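Local coordinates for putative iron-uptake ABC transport system,periplasmic iron-binding protein (PDB 3E13) that binds ferric iron and probably delivers it in the periplasm to an ABC transporter for iron uptake, at residues Lys79-Phe84 with Lys252-Met257. Numbering follows the deposited sequence.
Sequences KYLEEF and KFMEFM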
loop_
_atom_site.group_PDB
_atom_site.type_symbol
_atom_site.label_atom_id
_atom_site.label_comp_id
_atom_site.label_asym_id
_atom_site.label_seq_id
_atom_site.Cartn_x
_atom_site.Cartn_y
_atom_site.Cartn_z
ATOM N N LYS A 79 -9.176 0.599 23.389
ATOM C CA LYS A 79 -9.618 -0.791 23.480
ATOM C C LYS A 79 -10.226 -1.291 22.175
ATOM O O LYS A 79 -10.122 -2.502 21.840
ATOM C CB LYS A 79 -10.621 -1.007 24.600
ATOM C CG LYS A 79 -10.074 -0.940 26.011
ATOM C CD LYS A 79 -11.131 -1.221 27.030
ATOM C CE LYS A 79 -10.563 -1.406 28.427
ATOM N NZ LYS A 79 -11.699 -1.720 29.410
ATOM N N TYR A 80 -10.868 -0.379 21.465
ATOM C CA TYR A 80 -11.528 -0.693 20.217
ATOM C C TYR A 80 -10.481 -1.122 19.180
ATOM O O TYR A 80 -10.594 -2.199 18.569
ATOM C CB TYR A 80 -12.367 0.472 19.714
ATOM C CG TYR A 80 -13.305 0.063 18.613
ATOM C CD1 TYR A 80 -12.961 0.215 17.259
ATOM C CD2 TYR A 80 -14.531 -0.549 18.891
ATOM C CE1 TYR A 80 -13.771 -0.215 16.255
ATOM C CE2 TYR A 80 -15.359 -0.930 17.877
ATOM C CZ TYR A 80 -14.968 -0.824 16.559
ATOM O OH TYR A 80 -15.792 -1.187 15.544
ATOM N N LEU A 81 -9.442 -0.294 18.991
ATOM C CA LEU A 81 -8.410 -0.629 18.024
ATOM C C LEU A 81 -7.665 -1.917 18.399
ATOM O O LEU A 81 -7.297 -2.712 17.514
ATOM C CB LEU A 81 -7.414 0.546 17.871
ATOM C CG LEU A 81 -7.935 1.874 17.359
ATOM C CD1 LEU A 81 -6.809 2.901 17.343
ATOM C CD2 LEU A 81 -8.508 1.742 15.891
ATOM N N GLU A 82 -7.427 -2.144 19.693
ATOM C CA GLU A 82 -6.643 -3.268 20.115
ATOM C C GLU A 82 -7.482 -4.539 20.004
ATOM O O GLU A 82 -6.959 -5.610 19.793
ATOM C CB GLU A 82 -6.080 -3.063 21.547
ATOM C CG GLU A 82 -5.077 -1.914 21.535
ATOM C CD GLU A 82 -4.590 -1.502 22.886
ATOM O OE1 GLU A 82 -3.762 -0.597 22.915
ATOM O OE2 GLU A 82 -4.997 -2.106 23.900
ATOM N N GLU A 83 -8.779 -4.413 20.103
ATOM C CA GLU A 83 -9.630 -5.620 20.002
ATOM C C GLU A 83 -9.726 -6.109 18.572
ATOM O O GLU A 83 -9.761 -7.327 18.283
ATOM C CB GLU A 83 -11.013 -5.357 20.550
ATOM C CG GLU A 83 -11.917 -6.608 20.461
ATOM C CD GLU A 83 -12.984 -6.659 21.491
ATOM O OE1 GLU A 83 -12.734 -6.206 22.634
ATOM O OE2 GLU A 83 -14.099 -7.129 21.138
ATOM N N PHE A 84 -9.763 -5.177 17.655
ATOM C CA PHE A 84 -10.064 -5.540 16.286
ATOM C C PHE A 84 -8.862 -5.545 15.347
ATOM O O PHE A 84 -8.955 -6.100 14.254
ATOM C CB PHE A 84 -11.219 -4.684 15.753
ATOM C CG PHE A 84 -12.518 -4.974 16.434
ATOM C CD1 PHE A 84 -13.173 -4.019 17.185
ATOM C CD2 PHE A 84 -13.054 -6.242 16.357
ATOM C CE1 PHE A 84 -14.342 -4.323 17.871
ATOM C CE2 PHE A 84 -14.210 -6.524 16.978
ATOM C CZ PHE A 84 -14.853 -5.578 17.759
ATOM N N LYS A 252 -11.718 9.143 17.626
ATOM C CA LYS A 252 -13.017 8.711 17.115
ATOM C C LYS A 252 -12.911 8.283 15.655
ATOM O O LYS A 252 -13.474 7.251 15.239
ATOM C CB LYS A 252 -14.044 9.836 17.267
ATOM C CG LYS A 252 -14.624 9.950 18.661
ATOM C CD LYS A 252 -15.720 11.054 18.685
ATOM C CE LYS A 252 -16.524 11.005 19.985
ATOM N NZ LYS A 252 -15.566 10.796 21.178
ATOM N N PHE A 253 -12.166 9.056 14.891
ATOM C CA PHE A 253 -11.976 8.759 13.485
ATOM C C PHE A 253 -11.202 7.456 13.286
ATOM O O PHE A 253 -11.557 6.660 12.404
ATOM C CB PHE A 253 -11.278 9.929 12.718
ATOM C CG PHE A 253 -11.263 9.715 11.272
ATOM C CD1 PHE A 253 -12.357 10.022 10.487
ATOM C CD2 PHE A 253 -10.158 9.138 10.664
ATOM C CE1 PHE A 253 -12.359 9.753 9.107
ATOM C CE2 PHE A 253 -10.149 8.884 9.303
ATOM C CZ PHE A 253 -11.246 9.189 8.541
ATOM N N MET A 254 -10.135 7.260 14.068
ATOM C CA MET A 254 -9.304 6.066 13.976
ATOM C C MET A 254 -10.204 4.824 14.268
ATOM O O MET A 254 -10.177 3.849 13.503
ATOM C CB MET A 254 -8.136 6.198 14.950
ATOM C CG MET A 254 -7.119 7.228 14.497
ATOM S SD MET A 254 -5.947 7.657 15.759
ATOM C CE MET A 254 -4.863 6.256 15.712
ATOM N N GLU A 255 -11.024 4.920 15.318
ATOM C CA GLU A 255 -11.927 3.819 15.660
ATOM C C GLU A 255 -12.969 3.599 14.574
ATOM O O GLU A 255 -13.279 2.445 14.236
ATOM C CB GLU A 255 -12.565 4.049 17.033
ATOM C CG GLU A 255 -11.547 3.970 18.159
ATOM C CD GLU A 255 -12.098 4.242 19.534
ATOM O OE1 GLU A 255 -13.321 4.620 19.679
ATOM O OE2 GLU A 255 -11.348 4.012 20.506
ATOM N N PHE A 256 -13.484 4.676 14.014
ATOM C CA PHE A 256 -14.476 4.601 12.957
ATOM C C PHE A 256 -13.914 3.833 11.737
ATOM O O PHE A 256 -14.624 3.063 11.085
ATOM C CB PHE A 256 -14.880 6.031 12.589
ATOM C CG PHE A 256 -15.980 6.130 11.578
ATOM C CD1 PHE A 256 -17.290 5.819 11.923
ATOM C CD2 PHE A 256 -15.717 6.548 10.279
ATOM C CE1 PHE A 256 -18.336 5.950 10.992
ATOM C CE2 PHE A 256 -16.781 6.659 9.338
ATOM C CZ PHE A 256 -18.067 6.339 9.721
ATOM N N MET A 257 -12.631 4.003 11.443
ATOM C CA MET A 257 -12.018 3.304 10.310
ATOM C C MET A 257 -11.992 1.784 10.509
ATOM O O MET A 257 -11.938 1.058 9.520
ATOM C CB MET A 257 -10.605 3.787 10.066
ATOM C CG MET A 257 -10.476 5.225 9.512
ATOM S SD MET A 257 -11.476 5.563 8.101
ATOM C CE MET A 257 -10.816 4.390 6.978
HETATM O O HOH W 1 -12.080 2.223 22.709
#
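Two helices lying nearly side by side on the sheet of one lobe of this periplasmic binding protein meet here, away from the iron site: 79-84 and 252-257, the later part of helix 247-257. The axes of the two segments approach to 9.4 Å and run 25° from parallel. Y80, L81, M254 and E255 make the contact. The Y80 side chain, with CG anti to the backbone N (chi1 -166°), reaches across to the second helix, where its CE1 lies 3.4 Å from the E255 carbonyl O, which approaches the ring obliquely. E255 answers with an extended chain running back toward the first turn of helix 79-84; its CG lies 3.9 Å from Y80 CB, and the carboxylate plane is turned 44° from the phenol ring. No direct hydrogen bond joins the two segments. Instead, one water accepts from Y80 N (3.1 Å) and donates to E255 OE2 (2.9 Å). That same OE2 is also hydrogen-bonded to S78 OG, so the carboxylate is held by S78, just before the helix, and through the water by Y80 N in its first turn. Deeper in, L81 CD2 rests 3.6 Å from M254 O, and L81 CD1 faces M254 CE at 4.2 Å. This buried apolar pair rests on F97 of strand 97-109, while M254 also touches I238 and M240 of strand 233-241. Y80 touches S259 and P260 at the start of helix 260-268.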